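Long-range contact in flagellar pocket-related cytoskeletal protein (Trypanosoma brucei, PDB 6SJQ), which belongs to the flagellar pocket collar and, through this N-terminal ubiquitin-fold domain with its long structured loop, binds protein partners: residues V10-L23 against S37-P51. Sequence-based numbering, arbitrary orientation. Where two conformers were deposited one is given.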
loop_
_atom_site.group_PDB
_atom_site.type_symbol
_atom_site.label_atom_id
_atom_site.label_comp_id
_atom_site.label_asym_id
_atom_site.label_seq_id
_atom_site.Cartn_x
_atom_site.Cartn_y
_atom_site.Cartn_z
ATOM N N VAL A 10 -1.303 4.181 -2.437
ATOM C CA VAL A 10 -0.821 3.331 -1.350
ATOM C C VAL A 10 0.600 2.842 -1.648
ATOM O O VAL A 10 0.857 2.218 -2.691
ATOM C CB VAL A 10 -1.771 2.147 -1.116
ATOM C CG1 VAL A 10 -1.485 1.519 0.211
ATOM C CG2 VAL A 10 -3.214 2.629 -1.141
ATOM N N ALA A 11 1.517 3.146 -0.737
ATOM C CA ALA A 11 2.905 2.778 -0.915
ATOM C C ALA A 11 3.349 1.752 0.119
ATOM O O ALA A 11 2.790 1.660 1.220
ATOM C CB ALA A 11 3.803 4.030 -0.849
ATOM N N ALA A 12 4.358 0.964 -0.263
ATOM C CA ALA A 12 4.987 0.009 0.647
ATOM C C ALA A 12 6.383 -0.339 0.147
ATOM O O ALA A 12 6.718 -0.082 -1.017
ATOM C CB ALA A 12 4.140 -1.271 0.775
ATOM N N ASP A 13 7.186 -0.930 1.022
ATOM C CA ASP A 13 8.477 -1.450 0.589
ATOM C C ASP A 13 8.385 -2.926 0.253
ATOM O O ASP A 13 8.112 -3.750 1.123
ATOM C CB ASP A 13 9.555 -1.174 1.635
ATOM C CG ASP A 13 9.995 0.276 1.616
ATOM O OD1 ASP A 13 10.626 0.683 0.621
ATOM O OD2 ASP A 13 9.685 1.022 2.572
ATOM N N ILE A 14 8.595 -3.249 -1.022
ATOM C CA ILE A 14 8.532 -4.641 -1.475
ATOM C C ILE A 14 9.876 -5.071 -2.085
ATOM O O ILE A 14 10.316 -4.522 -3.098
ATOM C CB ILE A 14 7.401 -4.841 -2.513
ATOM C CG1 ILE A 14 6.056 -4.260 -2.010
ATOM C CG2 ILE A 14 7.293 -6.309 -2.912
ATOM C CD1 ILE A 14 5.354 -5.041 -0.899
ATOM N N PHE A 15 10.510 -6.060 -1.470
ATOM C CA PHE A 15 11.869 -6.504 -1.853
ATOM C C PHE A 15 12.847 -5.367 -2.102
ATOM O O PHE A 15 13.489 -5.332 -3.148
ATOM C CB PHE A 15 11.829 -7.372 -3.113
ATOM C CG PHE A 15 11.063 -8.635 -2.948
ATOM C CD1 PHE A 15 11.489 -9.605 -2.058
ATOM C CD2 PHE A 15 9.925 -8.865 -3.696
ATOM C CE1 PHE A 15 10.779 -10.789 -1.899
ATOM C CE2 PHE A 15 9.209 -10.055 -3.559
ATOM C CZ PHE A 15 9.633 -11.017 -2.655
ATOM N N ASN A 16 12.946 -4.433 -1.167
ATOM C CA ASN A 16 13.894 -3.319 -1.327
ATOM C C ASN A 16 13.612 -2.352 -2.489
ATOM O O ASN A 16 14.518 -1.658 -2.954
ATOM C CB ASN A 16 15.344 -3.833 -1.421
ATOM C CG ASN A 16 15.930 -4.202 -0.072
ATOM O OD1 ASN A 16 15.737 -3.497 0.921
ATOM N ND2 ASN A 16 16.668 -5.309 -0.034
ATOM N N ASN A 17 12.371 -2.314 -2.967
ATOM C CA ASN A 17 11.935 -1.222 -3.840
ATOM C C ASN A 17 10.718 -0.576 -3.208
ATOM O O ASN A 17 9.883 -1.273 -2.644
ATOM C CB ASN A 17 11.574 -1.739 -5.231
ATOM C CG ASN A 17 12.767 -2.305 -5.973
ATOM O OD1 ASN A 17 12.858 -3.512 -6.198
ATOM N ND2 ASN A 17 13.695 -1.432 -6.354
ATOM N N LYS A 18 10.611 0.749 -3.294
ATOM C CA LYS A 18 9.399 1.436 -2.860
ATOM C C LYS A 18 8.391 1.366 -3.991
ATOM O O LYS A 18 8.683 1.768 -5.116
ATOM C CB LYS A 18 9.697 2.909 -2.603
ATOM C CG LYS A 18 9.999 3.254 -1.179
ATOM C CD LYS A 18 8.733 3.437 -0.370
ATOM C CE LYS A 18 9.111 4.016 0.973
ATOM N NZ LYS A 18 10.432 3.478 1.418
ATOM N N VAL A 19 7.204 0.845 -3.711
ATOM C CA VAL A 19 6.185 0.784 -4.752
ATOM C C VAL A 19 5.050 1.699 -4.341
ATOM O O VAL A 19 4.851 1.973 -3.160
ATOM C CB VAL A 19 5.673 -0.646 -5.010
ATOM C CG1 VAL A 19 6.833 -1.573 -5.403
ATOM C CG2 VAL A 19 4.956 -1.185 -3.797
ATOM N N ASN A 20 4.337 2.239 -5.324
ATOM C CA ASN A 20 3.225 3.139 -5.036
ATOM C C ASN A 20 2.126 2.833 -6.023
ATOM O O ASN A 20 2.333 2.955 -7.238
ATOM C CB ASN A 20 3.642 4.601 -5.185
ATOM C CG ASN A 20 2.633 5.558 -4.570
ATOM O OD1 ASN A 20 1.845 5.159 -3.713
ATOM N ND2 ASN A 20 2.675 6.838 -4.980
ATOM N N PHE A 21 0.960 2.425 -5.508
ATOM C CA PHE A 21 -0.190 2.083 -6.340
ATOM C C PHE A 21 -1.367 3.043 -6.192
ATOM O O PHE A 21 -1.729 3.465 -5.075
ATOM C CB PHE A 21 -0.677 0.661 -6.010
ATOM C CG PHE A 21 0.292 -0.421 -6.394
ATOM C CD1 PHE A 21 0.980 -0.363 -7.598
ATOM C CD2 PHE A 21 0.500 -1.514 -5.555
ATOM C CE1 PHE A 21 1.863 -1.367 -7.955
ATOM C CE2 PHE A 21 1.385 -2.517 -5.898
ATOM C CZ PHE A 21 2.060 -2.452 -7.114
ATOM N N GLU A 22 -1.975 3.378 -7.329
ATOM C CA GLU A 22 -3.226 4.141 -7.335
ATOM C C GLU A 22 -4.384 3.165 -7.193
ATOM O O GLU A 22 -4.595 2.321 -8.073
ATOM C CB GLU A 22 -3.331 4.882 -8.669
ATOM C CG GLU A 22 -4.439 5.891 -8.758
ATOM C CD GLU A 22 -4.428 6.569 -10.114
ATOM O OE1 GLU A 22 -3.587 7.470 -10.321
ATOM O OE2 GLU A 22 -5.233 6.169 -10.979
ATOM N N LEU A 23 -5.122 3.234 -6.083
ATOM C CA LEU A 23 -6.273 2.352 -5.887
ATOM C C LEU A 23 -7.525 3.178 -6.099
ATOM O O LEU A 23 -7.590 4.335 -5.670
ATOM C CB LEU A 23 -6.249 1.755 -4.473
ATOM C CG LEU A 23 -5.016 0.917 -4.110
ATOM C CD1 LEU A 23 -5.264 0.224 -2.772
ATOM C CD2 LEU A 23 -4.737 -0.131 -5.190
ATOM N N SER A 37 -8.092 -4.063 -0.083
ATOM C CA SER A 37 -7.661 -3.682 -1.430
ATOM C C SER A 37 -6.140 -3.571 -1.501
ATOM O O SER A 37 -5.510 -4.073 -2.432
ATOM C CB SER A 37 -8.296 -2.356 -1.843
ATOM O OG SER A 37 -7.964 -2.045 -3.187
ATOM N N ALA A 38 -5.547 -2.918 -0.505
ATOM C CA ALA A 38 -4.093 -2.765 -0.441
ATOM C C ALA A 38 -3.360 -4.097 -0.265
ATOM O O ALA A 38 -2.371 -4.347 -0.935
ATOM C CB ALA A 38 -3.714 -1.812 0.675
ATOM N N GLU A 39 -3.845 -4.952 0.625
ATOM C CA GLU A 39 -3.197 -6.255 0.817
ATOM C C GLU A 39 -3.263 -7.116 -0.441
ATOM O O GLU A 39 -2.309 -7.833 -0.772
ATOM C CB GLU A 39 -3.781 -6.998 2.040
ATOM C CG GLU A 39 -3.370 -6.380 3.355
ATOM C CD GLU A 39 -3.906 -7.135 4.554
ATOM O OE1 GLU A 39 -4.891 -7.889 4.410
ATOM O OE2 GLU A 39 -3.342 -6.961 5.654
ATOM N N THR A 40 -4.372 -7.037 -1.160
ATOM C CA THR A 40 -4.500 -7.771 -2.402
ATOM C C THR A 40 -3.478 -7.246 -3.415
ATOM O O THR A 40 -2.743 -8.037 -4.021
ATOM C CB THR A 40 -5.915 -7.648 -2.986
ATOM O OG1 THR A 40 -6.827 -8.335 -2.115
ATOM C CG2 THR A 40 -5.975 -8.269 -4.388
ATOM N N ALA A 41 -3.408 -5.925 -3.579
ATOM C CA ALA A 41 -2.491 -5.336 -4.575
ATOM C C ALA A 41 -1.031 -5.654 -4.255
ATOM O O ALA A 41 -0.254 -6.027 -5.135
ATOM C CB ALA A 41 -2.697 -3.835 -4.667
ATOM N N PHE A 42 -0.650 -5.520 -2.989
ATOM C CA PHE A 42 0.742 -5.769 -2.613
ATOM C C PHE A 42 1.076 -7.261 -2.649
ATOM O O PHE A 42 2.224 -7.630 -2.915
ATOM C CB PHE A 42 1.040 -5.171 -1.228
ATOM C CG PHE A 42 1.062 -3.653 -1.201
ATOM C CD1 PHE A 42 1.718 -2.923 -2.184
ATOM C CD2 PHE A 42 0.441 -2.966 -0.177
ATOM C CE1 PHE A 42 1.725 -1.513 -2.137
ATOM C CE2 PHE A 42 0.455 -1.571 -0.119
ATOM C CZ PHE A 42 1.091 -0.850 -1.099
ATOM N N SER A 43 0.088 -8.114 -2.368
ATOM C CA SER A 43 0.315 -9.561 -2.429
ATOM C C SER A 43 0.530 -9.927 -3.876
ATOM O O SER A 43 1.396 -10.756 -4.181
ATOM C CB SER A 43 -0.838 -10.370 -1.847
ATOM O OG SER A 43 -0.910 -10.228 -0.435
ATOM N N ASN A 44 -0.229 -9.294 -4.771
ATOM C CA ASN A 44 -0.029 -9.517 -6.206
ATOM C C ASN A 44 1.341 -9.054 -6.663
ATOM O O ASN A 44 1.985 -9.732 -7.468
ATOM C CB ASN A 44 -1.124 -8.866 -7.045
ATOM C CG ASN A 44 -2.438 -9.613 -6.942
ATOM O OD1 ASN A 44 -2.467 -10.780 -6.519
ATOM N ND2 ASN A 44 -3.536 -8.953 -7.325
ATOM N N GLU A 45 1.796 -7.915 -6.138
ATOM C CA GLU A 45 3.138 -7.419 -6.446
ATOM C C GLU A 45 4.217 -8.374 -5.928
ATOM O O GLU A 45 5.157 -8.692 -6.658
ATOM C CB GLU A 45 3.323 -5.992 -5.897
ATOM C CG GLU A 45 4.687 -5.371 -6.190
ATOM C CD GLU A 45 4.847 -4.888 -7.614
ATOM O OE1 GLU A 45 3.924 -5.071 -8.441
ATOM O OE2 GLU A 45 5.906 -4.301 -7.918
ATOM N N ILE A 46 4.095 -8.839 -4.682
ATOM C CA ILE A 46 5.014 -9.859 -4.172
ATOM C C ILE A 46 5.090 -11.094 -5.075
ATOM O O ILE A 46 6.195 -11.550 -5.401
ATOM C CB ILE A 46 4.665 -10.307 -2.737
ATOM C CG1 ILE A 46 4.937 -9.159 -1.757
ATOM C CG2 ILE A 46 5.459 -11.580 -2.339
ATOM C CD1 ILE A 46 4.356 -9.439 -0.343
ATOM N N SER A 47 3.937 -11.618 -5.493
ATOM C CA SER A 47 3.914 -12.822 -6.331
ATOM C C SER A 47 4.655 -12.597 -7.643
ATOM O O SER A 47 5.413 -13.477 -8.101
ATOM C CB SER A 47 2.482 -13.250 -6.635
ATOM O OG SER A 47 2.456 -14.635 -6.925
ATOM N N LEU A 48 4.430 -11.435 -8.240
ATOM C CA LEU A 48 5.062 -11.055 -9.499
ATOM C C LEU A 48 6.576 -10.910 -9.348
ATOM O O LEU A 48 7.339 -11.367 -10.210
ATOM C CB LEU A 48 4.492 -9.712 -9.961
ATOM C CG LEU A 48 5.232 -9.145 -11.169
ATOM C CD1 LEU A 48 5.046 -10.053 -12.385
ATOM C CD2 LEU A 48 4.755 -7.755 -11.456
ATOM N N ARG A 49 7.009 -10.279 -8.259
ATOM C CA ARG A 49 8.430 -9.922 -8.070
ATOM C C ARG A 49 9.271 -11.011 -7.390
ATOM O O ARG A 49 10.504 -10.931 -7.362
ATOM C CB ARG A 49 8.560 -8.622 -7.239
ATOM C CG ARG A 49 7.803 -7.412 -7.751
ATOM C CD ARG A 49 8.358 -6.904 -9.053
ATOM N NE ARG A 49 7.569 -5.789 -9.567
ATOM C CZ ARG A 49 7.706 -5.268 -10.789
ATOM N NH1 ARG A 49 8.607 -5.768 -11.629
ATOM N NH2 ARG A 49 6.936 -4.249 -11.169
ATOM N N ARG A 50 8.607 -12.009 -6.815
ATOM C CA ARG A 50 9.273 -13.004 -5.986
ATOM C C ARG A 50 10.443 -13.640 -6.714
ATOM O O ARG A 50 10.254 -14.227 -7.769
ATOM C CB ARG A 50 8.296 -14.111 -5.622
ATOM C CG ARG A 50 8.804 -15.042 -4.548
ATOM C CD ARG A 50 7.727 -16.048 -4.129
ATOM N NE ARG A 50 7.127 -16.736 -5.269
ATOM C CZ ARG A 50 7.670 -17.778 -5.895
ATOM N NH1 ARG A 50 8.845 -18.259 -5.509
ATOM N NH2 ARG A 50 7.040 -18.334 -6.921
ATOM N N PRO A 51 11.641 -13.521 -6.138
ATOM C CA PRO A 51 12.846 -14.159 -6.679
ATOM C C PRO A 51 12.682 -15.679 -6.562
ATOM O O PRO A 51 12.045 -16.114 -5.607
ATOM C CB PRO A 51 13.947 -13.682 -5.726
ATOM C CG PRO A 51 13.351 -12.605 -4.880
ATOM C CD PRO A 51 11.888 -12.854 -4.850
#
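In this ubiquitin fold the first beta hairpin, strands 6-14 and 17-25, lies across helix 31-49, the helix packed on the beta sheet; Phe42 of the helix fills the middle of the interface. With CG anti to its own carbonyl carbon (chi1 -70°), the Phe42 ring reaches the hairpin. Ala12 CB sits over one ring face in a CH-pi contact, 3.7 Å from the centroid. Val10 CG1 touches Phe42 CE2 at 3.7 Å, and Val19 CG2 packs on Phe42 CE1. The Phe21 ring meets that of Phe42 obliquely, planes 31° apart, and Phe21 CZ comes 3.5 Å from Glu45 OE1, which lies at the Phe21 ring edge. Bent at chi2 (76°), Glu45 brings OE2 to Arg49 NE in a 2.8 Å salt bridge along the helix; NE of Arg49 comes from above the carboxylate plane. Farther along, the Ile14 and Ile46 side chains cross at about a right angle. From the type I' turn, Phe15 lies beside Arg49 CB, and Pro51 CD makes a CH-pi contact over one face of the Phe15 ring, 3.6 Å from Phe15 CZ. Leu23 CD1 lies against Ser37 OG at the other end. No hydrogen bond joins the segments: apolar packing holds hairpin to helix, and the buried Glu45 carboxylate, against Phe21 and Val19, finds its charge partner within the helix.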